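PDB 6C87: Rab GDP dissociation inhibitor alpha, which probably binds prenylated, GDP-bound Rab GTPases, slowing their release of nucleotide and keeping them soluble for recycling between membranes. Local coordinates for residues 59-64 with 389-393; 326-330 with 345-351; 364-368 with 416-420. All blocks are in the same frame, centred on the assembly; numbering follows the deposited sequence.

Overall arrangement
The three interactions meet one branched mixed sheet at different depths. Interaction 2 lies within it, pairing strands 328-332 and 343-349 through backbone hydrogen bonds. Interaction 3 adds a non-regular loop beside strand 360-367, the next neighbour of 343-349, and where loop meets sheet it relies on one serine hydroxyl, a methyl group and a water. The two are buried and touch directly, with Gln329 OE1 2.7 Å from Thr419 OG1 in a probable hydrogen bond. Interaction 1, its centre 19 Å from that of interaction 2 and 18 Å from that of interaction 3, is only partly buried: a helix packs on strand 389-400 through an aromatic cluster, with a salt bridge at its exposed edge.

Interaction 1. Residues 59-64 with 389-393; sequences MFEKFR and EKFVY
A helix laid on a β-strand must satisfy its marginal polar groups. Residues 59-64 of helix 56-64 cross extended strand 389-393 at 58°, axes 9.2 Å apart; Phe63 and Phe391 have the nearest CA atoms, 6.6 Å. Arg64 (chi1 m, chi2 m, chi3 t) donates from NH2 to Lys390 O (3.1 Å) and forms a salt bridge from NH2 to Glu389 OE1 (2.6 Å). Arg64 NH1 reaches Lys390 O weakly (3.4 Å); a water accepts from Val392 N (3.0 Å) and, weakly, from Arg64 NH1 (3.1 Å). One guanidinium face lies over Phe391 CD1, 3.6 Å from Arg64 NH1. This is helix-on-sheet packing, on a strand whose backbone bonds to strand 302-315. Beneath, Phe391 (chi1 m) turns its ring edge toward the Phe60 face, centroids 5.8 Å apart in an offset edge-to-face pair. Met59 CE lies over the Phe391 ring face in a CH-π contact, 3.9 Å from its centroid, while Phe391 CB sits over the Phe63 face (chi1 m). Tyr393 OH is satisfied by Glu50 O.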
loop_
_atom_site.group_PDB
_atom_site.type_symbol
_atom_site.label_atom_id
_atom_site.label_comp_id
_atom_site.label_asym_id
_atom_site.label_seq_id
_atom_site.Cartn_x
_atom_site.Cartn_y
_atom_site.Cartn_z
ATOM N N MET A 59 -37.461 -23.109 16.725
ATOM C CA MET A 59 -38.088 -21.791 16.846
ATOM C C MET A 59 -39.216 -21.818 17.870
ATOM O O MET A 59 -39.315 -20.933 18.726
ATOM C CB MET A 59 -38.619 -21.334 15.493
ATOM C CG MET A 59 -37.543 -21.022 14.487
ATOM S SD MET A 59 -36.675 -19.490 14.835
ATOM C CE MET A 59 -37.927 -18.267 14.503
ATOM N N PHE A 60 -40.083 -22.832 17.789
ATOM C CA PHE A 60 -41.193 -22.935 18.731
ATOM C C PHE A 60 -40.711 -23.183 20.159
ATOM O O PHE A 60 -41.299 -22.656 21.108
ATOM C CB PHE A 60 -42.168 -24.024 18.288
ATOM C CG PHE A 60 -43.271 -23.511 17.406
ATOM C CD1 PHE A 60 -43.011 -23.124 16.097
ATOM C CD2 PHE A 60 -44.565 -23.388 17.892
ATOM C CE1 PHE A 60 -44.024 -22.640 15.287
ATOM C CE2 PHE A 60 -45.588 -22.903 17.087
ATOM C CZ PHE A 60 -45.318 -22.529 15.782
ATOM N N GLU A 61 -39.658 -23.988 20.344
ATOM C CA GLU A 61 -39.115 -24.137 21.694
ATOM C C GLU A 61 -38.570 -22.806 22.204
ATOM O O GLU A 61 -38.851 -22.404 23.338
ATOM C CB GLU A 61 -38.037 -25.222 21.734
ATOM N N LYS A 62 -37.856 -22.070 21.351
ATOM C CA LYS A 62 -37.235 -20.826 21.792
ATOM C C LYS A 62 -38.273 -19.744 22.080
ATOM O O LYS A 62 -38.160 -19.025 23.078
ATOM C CB LYS A 62 -36.222 -20.349 20.746
ATOM C CG LYS A 62 -35.547 -19.018 21.063
ATOM C CD LYS A 62 -34.443 -18.697 20.071
ATOM C CE LYS A 62 -33.713 -17.404 20.420
ATOM N NZ LYS A 62 -32.866 -17.527 21.634
ATOM N N PHE A 63 -39.287 -19.601 21.223
ATOM C CA PHE A 63 -40.194 -18.461 21.311
ATOM C C PHE A 63 -41.562 -18.784 21.897
ATOM O O PHE A 63 -42.330 -17.852 22.155
ATOM C CB PHE A 63 -40.374 -17.826 19.933
ATOM C CG PHE A 63 -39.133 -17.182 19.418
ATOM C CD1 PHE A 63 -38.775 -15.912 19.847
ATOM C CD2 PHE A 63 -38.297 -17.857 18.534
ATOM C CE1 PHE A 63 -37.612 -15.308 19.388
ATOM C CE2 PHE A 63 -37.135 -17.260 18.068
ATOM C CZ PHE A 63 -36.792 -15.982 18.497
ATOM N N ARG A 64 -41.903 -20.060 22.094
ATOM C CA ARG A 64 -43.241 -20.381 22.577
ATOM C C ARG A 64 -43.235 -21.236 23.837
ATOM O O ARG A 64 -44.186 -21.172 24.624
ATOM C CB ARG A 64 -44.049 -21.078 21.478
ATOM C CG ARG A 64 -44.185 -20.250 20.218
ATOM C CD ARG A 64 -45.215 -19.136 20.375
ATOM N NE ARG A 64 -45.771 -18.775 19.079
ATOM C CZ ARG A 64 -45.359 -17.721 18.385
ATOM N NH1 ARG A 64 -44.416 -16.933 18.891
ATOM N NH2 ARG A 64 -45.889 -17.446 17.201
ATOM N N GLU A 389 -47.107 -17.124 10.978
ATOM C CA GLU A 389 -46.469 -17.158 12.285
ATOM C C GLU A 389 -45.501 -16.001 12.399
ATOM O O GLU A 389 -44.849 -15.623 11.418
ATOM C CB GLU A 389 -45.720 -18.469 12.573
ATOM C CG GLU A 389 -46.607 -19.632 12.920
ATOM C CD GLU A 389 -47.251 -19.486 14.287
ATOM O OE1 GLU A 389 -46.853 -18.572 15.046
ATOM O OE2 GLU A 389 -48.140 -20.307 14.606
ATOM N N LYS A 390 -45.445 -15.427 13.599
ATOM C CA LYS A 390 -44.625 -14.262 13.882
ATOM C C LYS A 390 -43.861 -14.493 15.182
ATOM O O LYS A 390 -44.454 -14.871 16.200
ATOM C CB LYS A 390 -45.512 -13.015 13.964
ATOM C CG LYS A 390 -44.770 -11.738 14.192
ATOM C CD LYS A 390 -45.703 -10.554 14.392
ATOM C CE LYS A 390 -46.762 -10.852 15.442
ATOM N NZ LYS A 390 -47.243 -9.593 16.060
ATOM N N PHE A 391 -42.555 -14.239 15.157
ATOM C CA PHE A 391 -41.706 -14.391 16.334
ATOM C C PHE A 391 -40.988 -13.084 16.628
ATOM O O PHE A 391 -40.296 -12.547 15.756
ATOM C CB PHE A 391 -40.664 -15.490 16.143
ATOM C CG PHE A 391 -41.226 -16.787 15.672
ATOM C CD1 PHE A 391 -41.757 -17.697 16.583
ATOM C CD2 PHE A 391 -41.217 -17.109 14.320
ATOM C CE1 PHE A 391 -42.270 -18.914 16.158
ATOM C CE2 PHE A 391 -41.731 -18.328 13.881
ATOM C CZ PHE A 391 -42.259 -19.233 14.808
ATOM N N VAL A 392 -41.131 -12.590 17.855
ATOM C CA VAL A 392 -40.480 -11.349 18.271
ATOM C C VAL A 392 -39.144 -11.679 18.925
ATOM O O VAL A 392 -39.094 -12.366 19.951
ATOM C CB VAL A 392 -41.369 -10.538 19.225
ATOM C CG1 VAL A 392 -40.624 -9.301 19.686
ATOM C CG2 VAL A 392 -42.647 -10.134 18.523
ATOM N N TYR A 393 -38.065 -11.164 18.345
ATOM C CA TYR A 393 -36.702 -11.473 18.771
ATOM C C TYR A 393 -35.981 -10.156 19.062
ATOM O O TYR A 393 -35.509 -9.479 18.143
ATOM C CB TYR A 393 -35.987 -12.287 17.696
ATOM C CG TYR A 393 -34.622 -12.805 18.085
ATOM C CD1 TYR A 393 -34.393 -13.370 19.334
ATOM C CD2 TYR A 393 -33.560 -12.730 17.196
ATOM C CE1 TYR A 393 -33.141 -13.847 19.683
ATOM C CE2 TYR A 393 -32.309 -13.211 17.530
ATOM C CZ TYR A 393 -32.101 -13.763 18.776
ATOM O OH TYR A 393 -30.845 -14.231 19.104
HETATM O O HOH W 1 -42.943 -14.269 19.495
#

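Interaction 2. Residues 326-330 with 345-351; sequences KSSQI and CCVTSFT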
loop_
_atom_site.group_PDB
_atom_site.type_symbol
_atom_site.label_atom_id
_atom_site.label_comp_id
_atom_site.label_asym_id
_atom_site.label_seq_id
_atom_site.Cartn_x
_atom_site.Cartn_y
_atom_site.Cartn_z
ATOM N N LYS A 326 -39.236 -14.334 -4.913
ATOM C CA LYS A 326 -39.065 -15.383 -3.920
ATOM C C LYS A 326 -37.929 -15.092 -2.942
ATOM O O LYS A 326 -37.712 -15.873 -2.007
ATOM C CB LYS A 326 -38.849 -16.724 -4.627
ATOM C CG LYS A 326 -40.040 -17.117 -5.487
ATOM C CD LYS A 326 -39.773 -18.387 -6.273
ATOM C CE LYS A 326 -40.221 -18.220 -7.702
ATOM N NZ LYS A 326 -39.481 -17.116 -8.385
ATOM N N SER A 327 -37.184 -14.013 -3.153
ATOM C CA SER A 327 -36.213 -13.497 -2.196
ATOM C C SER A 327 -36.039 -12.019 -2.501
ATOM O O SER A 327 -36.124 -11.610 -3.663
ATOM C CB SER A 327 -34.863 -14.226 -2.275
ATOM O OG SER A 327 -34.285 -14.171 -3.577
ATOM N N SER A 328 -35.813 -11.215 -1.462
ATOM C CA SER A 328 -35.828 -9.780 -1.702
ATOM C C SER A 328 -35.165 -9.019 -0.563
ATOM O O SER A 328 -35.275 -9.394 0.607
ATOM C CB SER A 328 -37.258 -9.272 -1.901
ATOM O OG SER A 328 -37.248 -7.957 -2.416
ATOM N N GLN A 329 -34.496 -7.931 -0.935
ATOM C CA GLN A 329 -34.052 -6.891 -0.016
ATOM C C GLN A 329 -35.063 -5.747 -0.059
ATOM O O GLN A 329 -35.444 -5.297 -1.146
ATOM C CB GLN A 329 -32.663 -6.385 -0.413
ATOM C CG GLN A 329 -32.123 -5.254 0.449
ATOM C CD GLN A 329 -31.558 -5.741 1.772
ATOM O OE1 GLN A 329 -32.298 -6.176 2.654
ATOM N NE2 GLN A 329 -30.239 -5.644 1.923
ATOM N N ILE A 330 -35.490 -5.274 1.116
ATOM C CA ILE A 330 -36.454 -4.178 1.233
ATOM C C ILE A 330 -35.948 -3.182 2.267
ATOM O O ILE A 330 -35.807 -3.532 3.444
ATOM C CB ILE A 330 -37.850 -4.681 1.633
ATOM C CG1 ILE A 330 -38.218 -5.949 0.852
ATOM C CG2 ILE A 330 -38.885 -3.583 1.394
ATOM C CD1 ILE A 330 -39.525 -6.551 1.256
ATOM N N CYS A 345 -35.996 -5.123 5.933
ATOM C CA CYS A 345 -36.717 -6.379 5.766
ATOM C C CYS A 345 -36.062 -7.170 4.644
ATOM O O CYS A 345 -35.990 -6.698 3.504
ATOM C CB CYS A 345 -38.201 -6.152 5.465
ATOM S SG CYS A 345 -39.099 -7.716 5.278
ATOM N N CYS A 346 -35.589 -8.366 4.963
ATOM C CA CYS A 346 -35.087 -9.287 3.956
ATOM C C CYS A 346 -35.993 -10.506 3.901
ATOM O O CYS A 346 -36.497 -10.969 4.930
ATOM C CB CYS A 346 -33.649 -9.719 4.244
ATOM S SG CYS A 346 -33.472 -10.713 5.715
ATOM N N VAL A 347 -36.216 -10.999 2.690
ATOM C CA VAL A 347 -37.120 -12.109 2.446
ATOM C C VAL A 347 -36.328 -13.217 1.778
ATOM O O VAL A 347 -35.619 -12.971 0.798
ATOM C CB VAL A 347 -38.315 -11.689 1.576
ATOM C CG1 VAL A 347 -39.293 -12.850 1.442
ATOM C CG2 VAL A 347 -38.981 -10.451 2.160
ATOM N N THR A 348 -36.421 -14.420 2.327
ATOM C CA THR A 348 -35.848 -15.613 1.730
ATOM C C THR A 348 -36.916 -16.691 1.743
ATOM O O THR A 348 -37.959 -16.539 2.381
ATOM C CB THR A 348 -34.589 -16.073 2.475
ATOM O OG1 THR A 348 -34.908 -16.279 3.854
ATOM C CG2 THR A 348 -33.498 -15.021 2.367
ATOM N N SER A 349 -36.670 -17.778 1.017
ATOM C CA SER A 349 -37.710 -18.783 0.851
ATOM C C SER A 349 -37.087 -20.125 0.474
ATOM O O SER A 349 -35.884 -20.348 0.663
ATOM C CB SER A 349 -38.715 -18.327 -0.218
ATOM O OG SER A 349 -38.081 -18.290 -1.486
ATOM N N PHE A 350 -37.920 -21.006 -0.082
ATOM C CA PHE A 350 -37.469 -22.294 -0.594
ATOM C C PHE A 350 -36.334 -22.143 -1.597
ATOM O O PHE A 350 -35.516 -23.058 -1.741
ATOM C CB PHE A 350 -38.654 -23.035 -1.235
ATOM C CG PHE A 350 -39.608 -22.131 -2.015
ATOM C CD1 PHE A 350 -40.613 -21.409 -1.362
ATOM C CD2 PHE A 350 -39.512 -22.016 -3.404
ATOM C CE1 PHE A 350 -41.482 -20.582 -2.066
ATOM C CE2 PHE A 350 -40.392 -21.189 -4.119
ATOM C CZ PHE A 350 -41.378 -20.472 -3.442
ATOM N N THR A 351 -36.257 -21.000 -2.292
ATOM C CA THR A 351 -35.236 -20.832 -3.324
ATOM C C THR A 351 -33.829 -20.793 -2.750
ATOM O O THR A 351 -32.868 -21.042 -3.486
ATOM C CB THR A 351 -35.479 -19.569 -4.170
ATOM O OG1 THR A 351 -35.563 -18.408 -3.332
ATOM C CG2 THR A 351 -36.731 -19.712 -5.014
HETATM O O HOH W 2 -34.592 -16.359 -4.785
#
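Strands 328-330 and 345-349 run antiparallel, their N-to-C directions 167° apart and their axes 4.8 Å apart at closest. Ser328 and Val347 form a hydrogen-bonded pair, with Ser328 N to Val347 O at 2.9 Å and Val347 N to Ser328 O at 2.8 Å. Ile330 and Cys345 repeat it: Ile330 N to Cys345 O is 2.8 Å and Cys345 N to Ile330 O is 3.0 Å. Gln329 and Cys346 lie between as a non-hydrogen-bonded pair. Past the ladder, a side chain replaces the backbone donor: Ser349 OG makes a very short 2.5 Å hydrogen bond to Lys326 O, and a water bridges Ser327 OG and Thr351 OG1. Ser327 OG also bonds to Glu115 N of strand 111-121. On the face carrying Ser328, Ile330, Cys345 and Val347, Ile330 CD1 meets Val347 CG2 at 4.0 Å. Gln329 and Cys346 point to the other face, where Gln329 OE1 bonds to Thr419 OG1. The Lys326 aliphatic chain lies against the 3-10 segment 350-351, CD being 3.6 Å from Phe350 CE2 and 3.5 Å from Thr351 CG2. Such pairing, continued by strand 360-367, is typical of an antiparallel β-meander, here in the interior of a mixed sheet.

Interaction 3. Residues 364-368 with 416-420; sequences VSTTV and DATTH
Ala417 presses its methyl group onto the backbone of strand 364-367, with Ala417 CB 3.6 Å from Thr366 CA and 3.8 Å from Thr367 N. The strand is extended throughout, whereas 416-420 is irregular: Ala417 takes helical angles (-74/-18), Thr418 returns to an extended conformation (-58/147) and Thr419 bends again (-100/30). Thr366 and Ala417 have the nearest CA atoms, 5.1 Å apart. Since no backbone bond joins the segments directly, side chain and solvent make the polar links. Ser365, with chi1 p, points toward the loop and donates from OG to Ala417 O at a very short 2.5 Å; Ser365 OG also lies 4.0 Å from Thr419 CG2. On the far side of the alanine, a water spans the gap, 2.8 Å from Ala417 N, whose proton it accepts, and 2.6 Å from Thr367 OG1. Here a loop leading from strand 409-411 of the parallel, Rossmann-like sheet to helix 422-436 rests on the mixed sheet, joining the two sheets of the fold. The loop braces itself as well: Thr418 OG1 donates to Asp416 OD1 at 2.7 Å, and Thr418 N reaches Asp416 OD1 weakly at 3.2 Å, in the manner of an Asx turn. Asp416 also forms a salt bridge with Lys87. Thr366 points away from the loop, its OG1 bonded to Asp342 O, while Thr419 OG1 finds Gln329 OE1.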
loop_
_atom_site.group_PDB
_atom_site.type_symbol
_atom_site.label_atom_id
_atom_site.label_comp_id
_atom_site.label_asym_id
_atom_site.label_seq_id
_atom_site.Cartn_x
_atom_site.Cartn_y
_atom_site.Cartn_z
ATOM N N VAL A 364 -37.995 -8.632 9.826
ATOM C CA VAL A 364 -38.035 -7.182 9.938
ATOM C C VAL A 364 -37.133 -6.776 11.095
ATOM O O VAL A 364 -37.222 -7.347 12.188
ATOM C CB VAL A 364 -39.471 -6.680 10.157
ATOM C CG1 VAL A 364 -39.510 -5.154 10.118
ATOM C CG2 VAL A 364 -40.405 -7.296 9.123
ATOM N N SER A 365 -36.251 -5.808 10.855
ATOM C CA SER A 365 -35.281 -5.436 11.866
ATOM C C SER A 365 -35.111 -3.925 11.913
ATOM O O SER A 365 -35.103 -3.251 10.878
ATOM C CB SER A 365 -33.926 -6.111 11.601
ATOM O OG SER A 365 -33.346 -5.627 10.402
ATOM N N THR A 366 -34.946 -3.404 13.125
ATOM C CA THR A 366 -34.630 -1.999 13.298
ATOM C C THR A 366 -34.047 -1.815 14.687
ATOM O O THR A 366 -34.219 -2.655 15.572
ATOM C CB THR A 366 -35.859 -1.102 13.095
ATOM O OG1 THR A 366 -35.443 0.265 12.996
ATOM C CG2 THR A 366 -36.845 -1.250 14.243
ATOM N N THR A 367 -33.321 -0.717 14.849
ATOM C CA THR A 367 -32.878 -0.312 16.170
ATOM C C THR A 367 -34.086 0.150 16.970
ATOM O O THR A 367 -34.953 0.856 16.454
ATOM C CB THR A 367 -31.841 0.804 16.063
ATOM O OG1 THR A 367 -30.651 0.298 15.440
ATOM C CG2 THR A 367 -31.505 1.391 17.429
ATOM N N VAL A 368 -34.154 -0.278 18.230
ATOM C CA VAL A 368 -35.291 0.046 19.083
ATOM C C VAL A 368 -35.188 1.497 19.524
ATOM O O VAL A 368 -34.147 1.935 20.030
ATOM C CB VAL A 368 -35.337 -0.903 20.293
ATOM C CG1 VAL A 368 -36.485 -0.545 21.206
ATOM C CG2 VAL A 368 -35.444 -2.354 19.830
ATOM N N ASP A 416 -25.697 -5.239 14.033
ATOM C CA ASP A 416 -26.689 -4.182 13.943
ATOM C C ASP A 416 -27.880 -4.663 13.121
ATOM O O ASP A 416 -27.911 -5.794 12.617
ATOM C CB ASP A 416 -26.053 -2.903 13.387
ATOM C CG ASP A 416 -25.545 -3.045 11.945
ATOM O OD1 ASP A 416 -26.004 -3.927 11.188
ATOM O OD2 ASP A 416 -24.639 -2.268 11.572
ATOM N N ALA A 417 -28.873 -3.780 12.980
ATOM C CA ALA A 417 -30.150 -4.147 12.378
ATOM C C ALA A 417 -30.082 -4.319 10.863
ATOM O O ALA A 417 -30.980 -4.944 10.291
ATOM C CB ALA A 417 -31.205 -3.098 12.720
ATOM N N THR A 418 -29.053 -3.791 10.205
ATOM C CA THR A 418 -28.990 -3.858 8.752
ATOM C C THR A 418 -29.046 -5.302 8.267
ATOM O O THR A 418 -28.552 -6.228 8.921
ATOM C CB THR A 418 -27.714 -3.190 8.226
ATOM O OG1 THR A 418 -26.566 -3.980 8.575
ATOM C CG2 THR A 418 -27.563 -1.794 8.824
ATOM N N THR A 419 -29.654 -5.482 7.094
ATOM C CA THR A 419 -29.742 -6.775 6.430
ATOM C C THR A 419 -28.702 -6.915 5.318
ATOM O O THR A 419 -28.938 -7.606 4.323
ATOM C CB THR A 419 -31.152 -6.995 5.879
ATOM O OG1 THR A 419 -31.585 -5.819 5.183
ATOM C CG2 THR A 419 -32.117 -7.271 7.007
ATOM N N HIS A 420 -27.560 -6.248 5.462
ATOM C CA HIS A 420 -26.395 -6.493 4.626
ATOM C C HIS A 420 -25.167 -6.480 5.530
ATOM O O HIS A 420 -25.232 -6.056 6.688
ATOM C CB HIS A 420 -26.294 -5.487 3.469
ATOM C CG HIS A 420 -26.581 -4.072 3.857
ATOM N ND1 HIS A 420 -25.646 -3.262 4.464
ATOM C CD2 HIS A 420 -27.698 -3.317 3.715
ATOM C CE1 HIS A 420 -26.172 -2.068 4.675
ATOM N NE2 HIS A 420 -27.416 -2.075 4.233
HETATM O O HOH W 3 -28.855 -1.462 14.605
#